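Local coordinates for protein sugar phosphate isomerase/epimerase (Parabacteroides distasonis, PDB 3L23) that binds a magnesium ion in a xylose isomerase-like TIM barrel and probably acts as a sugar phosphate isomerase or epimerase, at residues G12-L17 / Y43-L48; K105-W110 / N147-V152; K123-P128 / E156-G161. One frame throughout, in Å; residues are numbered along the deposited sequence.

The three contacts sample one TIM barrel, from its core strands to its helical coat. Contact 1 comes first along the chain and pairs parallel strands 16-18 and 45-52. Contacts 2 and 3 follow and interlock, their segments alternating: helix 103-119, strand 124-127, helix 136-155 and then the loop into strand 162-165. Contact 3 touches both others. I126 packs against E47 of contact 1 inside the barrel, while L125 and Q127 meet W110 of contact 2 on the outside. The centres of contacts 2 and 3 lie about 11 Å apart, those of contacts 1 and 2 about 28 Å. Together they run from the strands that surround the magnesium site to the outer helices.

Contact 1 (G12-L17 / Y43-L48); sequences GKEIGL and YSKLEL. With EDO (1,2-ethanediol), chain F.
The Y43 ring packs closely against I15 and L17. L17 leans over one ring face in an off-centre CH-pi contact, its CB 4.2 Å from the Y43 ring centroid, while G16 O sits at the ring edge and I15 CG2 comes in obliquely, 3.6 Å from Y43 CE1. Helix 285-298 closes over this apolar side, and its V289 O bonds Y43 OH. Main-chain bonds fasten the backbones beside it: S44 N to I15 O at 2.9 Å, L17 N to K45 O at 2.8 Å, and E47 N to L17 O. This is the parallel pairing of a beta-alpha-beta unit, strand 16-18, helix 31-40, strand 45-52, at the start of the TIM barrel. Further in, E47 OE1 bonds H242, a magnesium ligand, making E47 a second-shell residue. The opposite flank is looser and wetter. S44 OG, set between its backbone N and carbonyl carbon (chi1 60°), donates to E14 OE1 at 2.9 Å, on the anti side, 32° out of the carboxylate plane. E14 OE2 and K45 NZ do not meet; a water bridges them, 2.6 Å from E14 OE2. K45 NZ also grips both oxygens of an ethanediol and forms a salt bridge with D271.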
ATOM      1  N   GLY A  12      15.501  19.861   1.508  1.00 44.12           N
ATOM      2  CA  GLY A  12      15.418  18.753   0.503  1.00 42.79           C
ATOM      3  C   GLY A  12      15.078  17.412   1.147  1.00 41.62           C
ATOM      4  O   GLY A  12      15.878  16.468   1.102  1.00 42.59           O
ATOM      5  N   LYS A  13      13.907  17.323   1.770  1.00 38.99           N
ATOM      6  CA  LYS A  13      13.464  16.069   2.359  1.00 37.02           C
ATOM      7  C   LYS A  13      13.025  15.147   1.255  1.00 37.46           C
ATOM      8  O   LYS A  13      12.474  15.630   0.253  1.00 36.54           O
ATOM      9  CB  LYS A  13      12.305  16.326   3.310  1.00 36.35           C
ATOM     10  CG  LYS A  13      12.655  17.241   4.469  1.00 34.49           C
ATOM     11  CD  LYS A  13      11.551  17.338   5.511  1.00 35.10           C
ATOM     12  CE  LYS A  13      11.763  18.489   6.485  1.00 34.83           C
ATOM     13  NZ  LYS A  13      10.732  18.556   7.595  1.00 32.43           N
ATOM     14  N   GLU A  14      13.271  13.844   1.431  1.00 36.42           N
ATOM     15  CA  GLU A  14      12.788  12.821   0.530  1.00 37.44           C
ATOM     16  C   GLU A  14      11.373  12.470   0.938  1.00 35.28           C
ATOM     17  O   GLU A  14      11.164  12.014   2.065  1.00 36.72           O
ATOM     18  CB  GLU A  14      13.632  11.586   0.663  1.00 38.39           C
ATOM     19  CG  GLU A  14      14.981  11.722   0.049  1.00 42.95           C
ATOM     20  CD  GLU A  14      15.102  10.793  -1.125  1.00 52.45           C
ATOM     21  OE1 GLU A  14      14.512  11.100  -2.214  1.00 54.00           O
ATOM     22  OE2 GLU A  14      15.761   9.727  -0.913  1.00 55.23           O
ATOM     23  N   ILE A  15      10.414  12.645   0.033  1.00 33.47           N
ATOM     24  CA  ILE A  15       9.007  12.391   0.314  1.00 32.16           C
ATOM     25  C   ILE A  15       8.384  11.535  -0.771  1.00 32.11           C
ATOM     26  O   ILE A  15       8.540  11.822  -1.953  1.00 31.72           O
ATOM     27  CB  ILE A  15       8.161  13.738   0.475  1.00 32.41           C
ATOM     28  CG1 ILE A  15       8.841  14.728   1.434  1.00 33.00           C
ATOM     29  CG2 ILE A  15       6.755  13.459   0.954  1.00 31.77           C
ATOM     30  CD1 ILE A  15       8.214  16.116   1.499  1.00 31.08           C
ATOM     31  N   GLY A  16       7.705  10.465  -0.363  1.00 31.38           N
ATOM     32  CA  GLY A  16       7.007   9.628  -1.295  1.00 31.81           C
ATOM     33  C   GLY A  16       5.558   9.976  -1.443  1.00 30.83           C
ATOM     34  O   GLY A  16       4.929  10.495  -0.496  1.00 30.30           O
ATOM     35  N   LEU A  17       4.986   9.636  -2.608  1.00 31.21           N
ATOM     36  CA  LEU A  17       3.553   9.817  -2.895  1.00 30.70           C
ATOM     37  C   LEU A  17       2.923   8.561  -3.482  1.00 30.88           C
ATOM     38  O   LEU A  17       3.429   8.005  -4.476  1.00 30.44           O
ATOM     39  CB  LEU A  17       3.318  10.947  -3.910  1.00 30.00           C
ATOM     40  CG  LEU A  17       1.908  11.420  -4.252  1.00 31.10           C
ATOM     41  CD1 LEU A  17       1.092  11.891  -3.016  1.00 31.10           C
ATOM     42  CD2 LEU A  17       1.908  12.522  -5.349  1.00 31.13           C
ATOM     43  N   TYR A  43       7.822  16.155  -3.872  1.00 30.64           N
ATOM     44  CA  TYR A  43       7.882  14.704  -3.861  1.00 30.64           C
ATOM     45  C   TYR A  43       9.028  14.187  -4.717  1.00 31.95           C
ATOM     46  O   TYR A  43       9.323  14.742  -5.741  1.00 31.36           O
ATOM     47  CB  TYR A  43       6.559  14.108  -4.374  1.00 30.70           C
ATOM     48  CG  TYR A  43       5.401  14.428  -3.480  1.00 30.43           C
ATOM     49  CD1 TYR A  43       5.177  13.694  -2.316  1.00 28.98           C
ATOM     50  CD2 TYR A  43       4.559  15.511  -3.732  1.00 30.83           C
ATOM     51  CE1 TYR A  43       4.144  14.007  -1.464  1.00 29.58           C
ATOM     52  CE2 TYR A  43       3.495  15.826  -2.838  1.00 28.56           C
ATOM     53  CZ  TYR A  43       3.287  15.036  -1.724  1.00 30.02           C
ATOM     54  OH  TYR A  43       2.261  15.294  -0.807  1.00 29.97           O
ATOM     55  N   SER A  44       9.629  13.068  -4.313  1.00 31.68           N
ATOM     56  CA  SER A  44      10.707  12.462  -5.093  1.00 33.11           C
ATOM     57  C   SER A  44      10.539  10.986  -5.459  1.00 32.30           C
ATOM     58  O   SER A  44      11.202  10.497  -6.381  1.00 32.41           O
ATOM     59  CB  SER A  44      12.000  12.627  -4.291  1.00 33.58           C
ATOM     60  OG  SER A  44      11.821  11.962  -3.045  1.00 38.83           O
ATOM     61  N   LYS A  45       9.672  10.302  -4.721  1.00 32.02           N
ATOM     62  CA  LYS A  45       9.455   8.881  -4.803  1.00 32.86           C
ATOM     63  C   LYS A  45       7.972   8.564  -5.019  1.00 31.95           C
ATOM     64  O   LYS A  45       7.090   9.161  -4.387  1.00 31.97           O
ATOM     65  CB  LYS A  45       9.954   8.212  -3.498  1.00 32.83           C
ATOM     66  CG  LYS A  45      11.462   8.304  -3.336  1.00 37.08           C
ATOM     67  CD  LYS A  45      11.937   8.177  -1.891  1.00 38.40           C
ATOM     68  CE  LYS A  45      11.755   6.775  -1.326  1.00 43.28           C
ATOM     69  NZ  LYS A  45      12.451   6.614   0.034  1.00 44.20           N
ATOM     70  N   LEU A  46       7.689   7.620  -5.903  1.00 30.67           N
ATOM     71  CA  LEU A  46       6.308   7.249  -6.240  1.00 29.53           C
ATOM     72  C   LEU A  46       5.989   5.818  -5.861  1.00 31.16           C
ATOM     73  O   LEU A  46       6.840   4.960  -5.998  1.00 31.78           O
ATOM     74  CB  LEU A  46       6.078   7.378  -7.721  1.00 29.13           C
ATOM     75  CG  LEU A  46       6.278   8.777  -8.312  1.00 29.21           C
ATOM     76  CD1 LEU A  46       6.018   8.700  -9.833  1.00 29.20           C
ATOM     77  CD2 LEU A  46       5.424   9.866  -7.626  1.00 28.90           C
ATOM     78  N   GLU A  47       4.779   5.605  -5.354  1.00 31.40           N
ATOM     79  CA  GLU A  47       4.181   4.293  -5.296  1.00 30.46           C
ATOM     80  C   GLU A  47       3.020   4.341  -6.274  1.00 30.68           C
ATOM     81  O   GLU A  47       2.143   5.240  -6.188  1.00 31.29           O
ATOM     82  CB  GLU A  47       3.690   3.980  -3.916  1.00 30.36           C
ATOM     83  CG  GLU A  47       3.085   2.560  -3.794  1.00 29.26           C
ATOM     84  CD  GLU A  47       2.720   2.304  -2.358  1.00 30.21           C
ATOM     85  OE1 GLU A  47       1.765   2.969  -1.877  1.00 32.33           O
ATOM     86  OE2 GLU A  47       3.408   1.477  -1.706  1.00 32.66           O
ATOM     87  N   LEU A  48       3.030   3.397  -7.220  1.00 30.22           N
ATOM     88  CA  LEU A  48       2.029   3.335  -8.279  1.00 29.70           C
ATOM     89  C   LEU A  48       0.687   2.778  -7.785  1.00 30.22           C
ATOM     90  O   LEU A  48       0.611   2.117  -6.744  1.00 30.09           O
ATOM     91  CB  LEU A  48       2.534   2.449  -9.418  1.00 30.76           C
ATOM     92  CG  LEU A  48       3.906   2.729 -10.001  1.00 30.46           C
ATOM     93  CD1 LEU A  48       4.243   1.677 -11.081  1.00 31.08           C
ATOM     94  CD2 LEU A  48       3.972   4.171 -10.555  1.00 32.33           C
TER
HETATM   95  C1  EDO F   5       9.978   8.668   1.548  1.00 28.67           C
HETATM   96  O1  EDO F   5       9.892   7.301   1.093  1.00 28.91           O
HETATM   97  C2  EDO F   5      11.075   8.812   2.587  1.00 31.53           C
HETATM   98  O2  EDO F   5      12.306   8.524   1.945  1.00 33.26           O
HETATM   99  O   HOH W   1      15.475   7.116  -0.634  1.00 55.70           O

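Contact 2 (K105-W110 / N147-V152); sequences KIMEYW and NQASDV. With EDO (1,2-ethanediol), chain G.
The W110 indole is sandwiched between a residue of the facing helix and one of its own. A149 CB lies over one face, 3.8 Å from the centroid of the five-membered ring and 24° off its normal, with W110 CD1 its nearest atom at 3.5 Å. On the opposite face Y109 CD2 sits over the ring centre. The far rim points inward to strand 124-127, where W110 CZ2 meets Q127 and W110 CZ3 meets L125. The second flat group is the Q148 carboxamide, and M107, a selenomethionine, crosses one of its faces obliquely: M107 CG stands 4.0 Å from Q148 CD, and M107 CE reaches 3.7 Å from Q148 OE1. The bend at chi2 of M107 (-56°) brings SE against the facing helix, 3.7 Å from A149 N and 3.8 Å from V152 CG2. The other branch of V152, CG1, rests on W110 CB at 3.9 Å, so that this valine touches both large side chains. No hydrogen bond crosses between the segments, and what holds them is van der Waals contact around A149, whose CB is the atom lying on the indole. At the flank of segment 147-152, D151 OD1 forms a salt bridge with K210 and D151 OD2 holds an ethanediol. The two segment axes approach to 9.3 Å and cross at -36°, running in broadly the same direction, as do neighbouring helices in the outer layer of a TIM barrel.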
ATOM      1  N   LYS A 105      -4.325 -19.574 -10.587  1.00 30.66           N
ATOM      2  CA  LYS A 105      -4.659 -18.308 -11.225  1.00 31.48           C
ATOM      3  C   LYS A 105      -4.023 -17.156 -10.471  1.00 30.20           C
ATOM      4  O   LYS A 105      -3.483 -16.200 -11.056  1.00 30.47           O
ATOM      5  CB  LYS A 105      -6.177 -18.175 -11.252  1.00 32.12           C
ATOM      6  CG  LYS A 105      -6.767 -17.268 -12.278  1.00 36.01           C
ATOM      7  CD  LYS A 105      -8.012 -17.969 -12.880  1.00 38.93           C
ATOM      8  N   ILE A 106      -4.103 -17.204  -9.143  1.00 29.40           N
ATOM      9  CA  ILE A 106      -3.419 -16.188  -8.361  1.00 28.37           C
ATOM     10  C   ILE A 106      -1.896 -16.182  -8.638  1.00 29.25           C
ATOM     11  O   ILE A 106      -1.302 -15.111  -8.811  1.00 28.85           O
ATOM     12  CB  ILE A 106      -3.684 -16.370  -6.844  1.00 28.92           C
ATOM     13  CG1 ILE A 106      -5.181 -16.139  -6.540  1.00 28.74           C
ATOM     14  CG2 ILE A 106      -2.810 -15.434  -6.001  1.00 27.64           C
ATOM     15  CD1 ILE A 106      -5.563 -16.451  -5.079  1.00 27.50           C
HETATM   16  N   MSE A 107      -1.277 -17.357  -8.696  1.00 29.34           N
HETATM   17  CA  MSE A 107       0.168 -17.429  -8.931  1.00 30.33           C
HETATM   18  C   MSE A 107       0.529 -16.976 -10.362  1.00 30.70           C
HETATM   19  O   MSE A 107       1.589 -16.380 -10.569  1.00 32.54           O
HETATM   20  CB  MSE A 107       0.719 -18.821  -8.607  1.00 30.54           C
HETATM   21  CG  MSE A 107       0.528 -19.195  -7.119  1.00 31.83           C
HETATM   22 SE   MSE A 107       1.274 -17.971  -5.900  0.75 30.39          SE
HETATM   23  CE  MSE A 107      -0.137 -18.183  -4.480  1.00 29.87           C
ATOM     24  N   GLU A 108      -0.353 -17.236 -11.320  0.70 31.30           N
ATOM     25  CA  GLU A 108      -0.193 -16.750 -12.696  0.70 31.15           C
ATOM     26  C   GLU A 108      -0.186 -15.219 -12.748  0.70 30.70           C
ATOM     27  O   GLU A 108       0.610 -14.601 -13.470  0.70 30.37           O
ATOM     28  CB  GLU A 108      -1.305 -17.347 -13.568  0.70 31.09           C
ATOM     29  CG  GLU A 108      -1.400 -16.829 -15.006  0.70 32.58           C
ATOM     30  CD  GLU A 108      -2.450 -17.573 -15.846  0.70 34.36           C
ATOM     31  OE1 GLU A 108      -2.955 -18.636 -15.427  0.70 42.29           O
ATOM     32  OE2 GLU A 108      -2.760 -17.092 -16.956  0.70 41.24           O
ATOM     33  N   TYR A 109      -1.076 -14.601 -11.972  1.00 29.82           N
ATOM     34  CA  TYR A 109      -1.114 -13.164 -11.850  1.00 30.21           C
ATOM     35  C   TYR A 109       0.189 -12.652 -11.280  1.00 29.21           C
ATOM     36  O   TYR A 109       0.766 -11.706 -11.807  1.00 28.70           O
ATOM     37  CB  TYR A 109      -2.251 -12.706 -10.924  1.00 30.69           C
ATOM     38  CG  TYR A 109      -2.244 -11.224 -10.732  1.00 29.63           C
ATOM     39  CD1 TYR A 109      -2.890 -10.386 -11.632  1.00 30.13           C
ATOM     40  CD2 TYR A 109      -1.563 -10.653  -9.680  1.00 30.80           C
ATOM     41  CE1 TYR A 109      -2.833  -9.033 -11.502  1.00 30.64           C
ATOM     42  CE2 TYR A 109      -1.526  -9.324  -9.549  1.00 31.70           C
ATOM     43  CZ  TYR A 109      -2.176  -8.515 -10.437  1.00 30.82           C
ATOM     44  OH  TYR A 109      -2.060  -7.145 -10.258  1.00 33.91           O
ATOM     45  N   TRP A 110       0.646 -13.248 -10.188  1.00 28.41           N
ATOM     46  CA  TRP A 110       1.853 -12.740  -9.540  1.00 28.94           C
ATOM     47  C   TRP A 110       3.084 -12.879 -10.455  1.00 29.32           C
ATOM     48  O   TRP A 110       3.912 -11.973 -10.503  1.00 30.09           O
ATOM     49  CB  TRP A 110       2.095 -13.394  -8.165  1.00 28.72           C
ATOM     50  CG  TRP A 110       1.167 -12.830  -7.135  1.00 27.93           C
ATOM     51  CD1 TRP A 110       0.247 -13.498  -6.429  1.00 28.21           C
ATOM     52  CD2 TRP A 110       1.072 -11.449  -6.734  1.00 27.69           C
ATOM     53  NE1 TRP A 110      -0.444 -12.646  -5.606  1.00 29.65           N
ATOM     54  CE2 TRP A 110       0.047 -11.372  -5.768  1.00 27.82           C
ATOM     55  CE3 TRP A 110       1.756 -10.280  -7.099  1.00 28.57           C
ATOM     56  CZ2 TRP A 110      -0.292 -10.175  -5.145  1.00 30.32           C
ATOM     57  CZ3 TRP A 110       1.411  -9.099  -6.513  1.00 30.40           C
ATOM     58  CH2 TRP A 110       0.389  -9.050  -5.538  1.00 29.34           C
ATOM     59  N   ASN A 147       2.519 -16.360   1.314  1.00 29.35           N
ATOM     60  CA  ASN A 147       3.866 -16.947   1.400  1.00 28.69           C
ATOM     61  C   ASN A 147       4.286 -17.468   0.014  1.00 28.84           C
ATOM     62  O   ASN A 147       5.404 -17.239  -0.428  1.00 29.73           O
ATOM     63  CB  ASN A 147       3.942 -18.104   2.406  1.00 28.58           C
ATOM     64  CG  ASN A 147       3.962 -17.651   3.845  1.00 27.68           C
ATOM     65  OD1 ASN A 147       4.351 -16.520   4.162  1.00 27.80           O
ATOM     66  ND2 ASN A 147       3.574 -18.544   4.739  1.00 26.00           N
ATOM     67  N   GLN A 148       3.377 -18.152  -0.676  1.00 29.63           N
ATOM     68  CA  GLN A 148       3.708 -18.708  -1.996  1.00 29.34           C
ATOM     69  C   GLN A 148       3.850 -17.584  -3.026  1.00 29.62           C
ATOM     70  O   GLN A 148       4.702 -17.679  -3.913  1.00 30.50           O
ATOM     71  CB  GLN A 148       2.668 -19.701  -2.479  1.00 30.12           C
ATOM     72  CG  GLN A 148       3.148 -20.399  -3.742  1.00 30.93           C
ATOM     73  CD  GLN A 148       2.197 -21.460  -4.281  1.00 32.32           C
ATOM     74  OE1 GLN A 148       1.089 -21.648  -3.768  1.00 35.33           O
ATOM     75  NE2 GLN A 148       2.627 -22.138  -5.333  1.00 37.28           N
ATOM     76  N   ALA A 149       3.025 -16.536  -2.931  1.00 29.35           N
ATOM     77  CA  ALA A 149       3.138 -15.363  -3.832  1.00 29.30           C
ATOM     78  C   ALA A 149       4.527 -14.769  -3.742  1.00 29.41           C
ATOM     79  O   ALA A 149       5.119 -14.409  -4.752  1.00 29.57           O
ATOM     80  CB  ALA A 149       2.065 -14.278  -3.518  1.00 28.51           C
ATOM     81  N   SER A 150       5.060 -14.677  -2.522  1.00 29.09           N
ATOM     82  CA  SER A 150       6.393 -14.132  -2.315  1.00 28.86           C
ATOM     83  C   SER A 150       7.437 -14.923  -3.080  1.00 29.06           C
ATOM     84  O   SER A 150       8.324 -14.327  -3.708  1.00 29.14           O
ATOM     85  CB  SER A 150       6.715 -14.109  -0.826  1.00 28.59           C
ATOM     86  OG  SER A 150       8.067 -13.783  -0.626  1.00 29.47           O
ATOM     87  N   ASP A 151       7.332 -16.263  -3.046  1.00 28.55           N
ATOM     88  CA  ASP A 151       8.252 -17.131  -3.782  1.00 29.00           C
ATOM     89  C   ASP A 151       8.199 -16.835  -5.280  1.00 28.93           C
ATOM     90  O   ASP A 151       9.236 -16.761  -5.952  1.00 28.89           O
ATOM     91  CB  ASP A 151       7.936 -18.620  -3.578  1.00 28.56           C
ATOM     92  CG  ASP A 151       8.170 -19.114  -2.158  1.00 29.68           C
ATOM     93  OD1 ASP A 151       8.808 -18.445  -1.336  1.00 29.38           O
ATOM     94  OD2 ASP A 151       7.723 -20.256  -1.883  1.00 33.41           O
ATOM     95  N   VAL A 152       6.982 -16.671  -5.807  1.00 29.16           N
ATOM     96  CA  VAL A 152       6.787 -16.326  -7.218  1.00 28.91           C
ATOM     97  C   VAL A 152       7.398 -14.952  -7.566  1.00 28.93           C
ATOM     98  O   VAL A 152       8.064 -14.808  -8.577  1.00 30.20           O
ATOM     99  CB  VAL A 152       5.290 -16.347  -7.582  1.00 29.77           C
ATOM    100  CG1 VAL A 152       5.058 -15.772  -8.974  1.00 31.07           C
ATOM    101  CG2 VAL A 152       4.763 -17.766  -7.463  1.00 28.24           C
TER
HETATM  102  C1  EDO G   6       5.806 -21.217   0.424  1.00 36.84           C
HETATM  103  O1  EDO G   6       7.123 -21.684   0.116  1.00 41.42           O
HETATM  104  C2  EDO G   6       5.581 -21.365   1.912  1.00 37.68           C
HETATM  105  O2  EDO G   6       6.617 -20.707   2.649  1.00 36.80           O

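Contact 3 (K123-P128 / E156-G161); sequences KYLIQP and EGIATG
T160 and I158 meet K123 and L125 at the start of strand 124-127, from the loop that leads out of helix 136-155 into strand 162-165, the return leg of a beta-alpha-beta crossover in the TIM barrel. The loop is shaped by two motifs in succession. G157, with phi 112°, ends the helix in a Schellman motif, and a type I turn from I158 to G161 follows, closed by G161 N bonding I158 O at 3.1 Å. One direct hydrogen bond spans the segments: T160 OG1 donates to K123 O at 2.6 Å, in the carbonyl plane and with a C=O...donor angle of 149°. The hydroxyl is set between the T160 backbone N and carbonyl carbon (chi1 53°), facing the strand. Water-mediated bonds fill in around it. One water accepts from L125 N at 2.9 Å and donates to T160 OG1 at 2.6 Å and to G161 O at 2.7 Å; a second donates to K123 O at 2.7 Å and takes a weak bond from T160 N. K123 O is therefore held twice, and I158 CG2 also packs on this oxygen. The first water links backbones still too far apart to pair, before L125 bonds directly with G163 of the next strand. The apolar contacts are lighter. I158 CD1 meets L125 CD2 at 4.2 Å, the two side chains crossing at about a right angle, with H117 of helix 103-119 also against L125. T160 CG2 approaches the Y124 ring obliquely, 4.2 Å from Y124 CD1. The ring is fixed at its other end by Y124 OH bonding D271 OD2, and K123 CG sits over the centre of one of its faces.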
ATOM      1  N   LYS A 123      11.124  -1.496  -6.391  1.00 33.44           N
ATOM      2  CA  LYS A 123      11.671  -2.196  -5.216  1.00 34.04           C
ATOM      3  C   LYS A 123      10.648  -3.043  -4.447  1.00 32.88           C
ATOM      4  O   LYS A 123      10.983  -4.157  -3.981  1.00 33.54           O
ATOM      5  CB  LYS A 123      12.359  -1.190  -4.284  1.00 33.98           C
ATOM      6  CG  LYS A 123      12.771  -1.791  -2.956  1.00 36.91           C
ATOM      7  CD  LYS A 123      13.639  -0.885  -2.157  1.00 37.76           C
ATOM      8  CE  LYS A 123      14.129  -1.605  -0.909  1.00 42.70           C
ATOM      9  NZ  LYS A 123      15.195  -0.845  -0.202  1.00 44.37           N
ATOM     10  N   TYR A 124       9.450  -2.471  -4.254  1.00 32.01           N
ATOM     11  CA  TYR A 124       8.345  -3.121  -3.567  1.00 31.02           C
ATOM     12  C   TYR A 124       7.158  -3.385  -4.490  1.00 30.93           C
ATOM     13  O   TYR A 124       6.803  -2.528  -5.289  1.00 31.46           O
ATOM     14  CB  TYR A 124       7.855  -2.241  -2.429  1.00 32.15           C
ATOM     15  CG  TYR A 124       8.910  -1.777  -1.438  1.00 31.28           C
ATOM     16  CD1 TYR A 124       9.326  -2.595  -0.428  1.00 33.96           C
ATOM     17  CD2 TYR A 124       9.422  -0.490  -1.499  1.00 34.11           C
ATOM     18  CE1 TYR A 124      10.240  -2.178   0.507  1.00 33.35           C
ATOM     19  CE2 TYR A 124      10.360  -0.048  -0.577  1.00 34.67           C
ATOM     20  CZ  TYR A 124      10.755  -0.894   0.430  1.00 34.81           C
ATOM     21  OH  TYR A 124      11.692  -0.466   1.340  1.00 36.20           O
ATOM     22  N   LEU A 125       6.547  -4.557  -4.314  1.00 30.79           N
ATOM     23  CA  LEU A 125       5.296  -4.955  -4.975  1.00 29.58           C
ATOM     24  C   LEU A 125       4.348  -5.355  -3.845  1.00 30.45           C
ATOM     25  O   LEU A 125       4.651  -6.264  -3.058  1.00 30.02           O
ATOM     26  CB  LEU A 125       5.546  -6.111  -5.944  1.00 30.48           C
ATOM     27  CG  LEU A 125       4.381  -6.464  -6.863  1.00 30.13           C
ATOM     28  CD1 LEU A 125       3.912  -5.285  -7.695  1.00 31.51           C
ATOM     29  CD2 LEU A 125       4.738  -7.684  -7.757  1.00 29.33           C
ATOM     30  N   ILE A 126       3.209  -4.662  -3.761  1.00 31.08           N
ATOM     31  CA  ILE A 126       2.345  -4.695  -2.569  1.00 29.83           C
ATOM     32  C   ILE A 126       0.873  -4.897  -2.945  1.00 30.05           C
ATOM     33  O   ILE A 126       0.368  -4.265  -3.862  1.00 30.98           O
ATOM     34  CB  ILE A 126       2.498  -3.394  -1.751  1.00 30.35           C
ATOM     35  CG1 ILE A 126       3.925  -3.260  -1.197  1.00 30.79           C
ATOM     36  CG2 ILE A 126       1.465  -3.308  -0.620  1.00 30.45           C
ATOM     37  CD1 ILE A 126       4.344  -1.935  -0.543  1.00 31.70           C
ATOM     38  N   GLN A 127       0.214  -5.829  -2.252  1.00 30.51           N
ATOM     39  CA  GLN A 127      -1.236  -6.059  -2.347  1.00 29.89           C
ATOM     40  C   GLN A 127      -1.919  -5.207  -1.279  1.00 30.84           C
ATOM     41  O   GLN A 127      -1.603  -5.351  -0.096  1.00 31.57           O
ATOM     42  CB  GLN A 127      -1.585  -7.517  -2.123  1.00 28.77           C
ATOM     43  CG  GLN A 127      -3.077  -7.735  -2.146  1.00 30.59           C
ATOM     44  CD  GLN A 127      -3.420  -9.179  -2.131  1.00 30.69           C
ATOM     45  OE1 GLN A 127      -2.657 -10.011  -2.657  1.00 30.23           O
ATOM     46  NE2 GLN A 127      -4.580  -9.514  -1.546  1.00 31.11           N
ATOM     47  N   PRO A 128      -2.799  -4.277  -1.690  1.00 30.24           N
ATOM     48  CA  PRO A 128      -3.473  -3.379  -0.710  1.00 30.34           C
ATOM     49  C   PRO A 128      -4.881  -3.722  -0.278  1.00 31.45           C
ATOM     50  O   PRO A 128      -5.390  -3.067   0.632  1.00 31.73           O
ATOM     51  CB  PRO A 128      -3.491  -2.061  -1.464  1.00 31.81           C
ATOM     52  CG  PRO A 128      -3.800  -2.502  -2.873  1.00 31.26           C
ATOM     53  CD  PRO A 128      -3.063  -3.827  -3.072  1.00 30.59           C
ATOM     54  N   GLU A 156      10.916 -13.823 -10.024  1.00 30.68           N
ATOM     55  CA  GLU A 156      10.883 -12.865 -11.128  1.00 31.42           C
ATOM     56  C   GLU A 156      11.847 -11.695 -10.932  1.00 31.95           C
ATOM     57  O   GLU A 156      11.981 -10.844 -11.829  1.00 33.65           O
ATOM     58  CB  GLU A 156       9.454 -12.342 -11.351  1.00 31.58           C
ATOM     59  CG  GLU A 156       8.492 -13.415 -11.804  1.00 31.26           C
ATOM     60  CD  GLU A 156       8.971 -14.169 -13.025  1.00 32.86           C
ATOM     61  OE1 GLU A 156       9.471 -13.509 -13.962  1.00 33.05           O
ATOM     62  OE2 GLU A 156       8.869 -15.422 -13.050  1.00 32.89           O
ATOM     63  N   GLY A 157      12.498 -11.616  -9.774  1.00 31.77           N
ATOM     64  CA  GLY A 157      13.524 -10.604  -9.565  1.00 32.32           C
ATOM     65  C   GLY A 157      13.276  -9.497  -8.582  1.00 32.94           C
ATOM     66  O   GLY A 157      14.067  -8.569  -8.526  1.00 33.69           O
ATOM     67  N   ILE A 158      12.193  -9.574  -7.811  1.00 33.08           N
ATOM     68  CA  ILE A 158      11.879  -8.569  -6.796  1.00 32.79           C
ATOM     69  C   ILE A 158      12.203  -9.169  -5.427  1.00 32.37           C
ATOM     70  O   ILE A 158      11.410  -9.903  -4.860  1.00 32.14           O
ATOM     71  CB  ILE A 158      10.412  -8.115  -6.914  1.00 32.88           C
ATOM     72  CG1 ILE A 158      10.167  -7.553  -8.335  1.00 33.12           C
ATOM     73  CG2 ILE A 158      10.071  -7.062  -5.876  1.00 32.24           C
ATOM     74  CD1 ILE A 158       8.756  -7.021  -8.574  1.00 34.83           C
ATOM     75  N   ALA A 159      13.401  -8.865  -4.932  1.00 32.54           N
ATOM     76  CA  ALA A 159      13.970  -9.529  -3.772  1.00 32.35           C
ATOM     77  C   ALA A 159      13.188  -9.326  -2.488  1.00 32.27           C
ATOM     78  O   ALA A 159      13.295 -10.129  -1.561  1.00 32.12           O
ATOM     79  CB  ALA A 159      15.383  -9.068  -3.571  1.00 32.77           C
ATOM     80  N   THR A 160      12.455  -8.228  -2.399  1.00 32.36           N
ATOM     81  CA  THR A 160      11.619  -7.957  -1.208  1.00 32.16           C
ATOM     82  C   THR A 160      10.439  -8.910  -1.003  1.00 32.33           C
ATOM     83  O   THR A 160       9.880  -8.957   0.087  1.00 31.73           O
ATOM     84  CB  THR A 160      11.088  -6.513  -1.210  1.00 33.14           C
ATOM     85  OG1 THR A 160      10.431  -6.240  -2.457  1.00 31.97           O
ATOM     86  CG2 THR A 160      12.227  -5.522  -0.974  1.00 33.89           C
ATOM     87  N   GLY A 161      10.067  -9.670  -2.024  1.00 32.10           N
ATOM     88  CA  GLY A 161       8.974 -10.617  -1.914  1.00 31.38           C
ATOM     89  C   GLY A 161       7.595  -9.968  -1.954  1.00 30.67           C
ATOM     90  O   GLY A 161       7.336  -9.087  -2.792  1.00 29.90           O
TER
HETATM   91  O   HOH W   2      13.310  -5.537  -4.292  1.00 27.88           O
HETATM   92  O   HOH W   3       7.818  -6.455  -2.599  1.00 22.05           O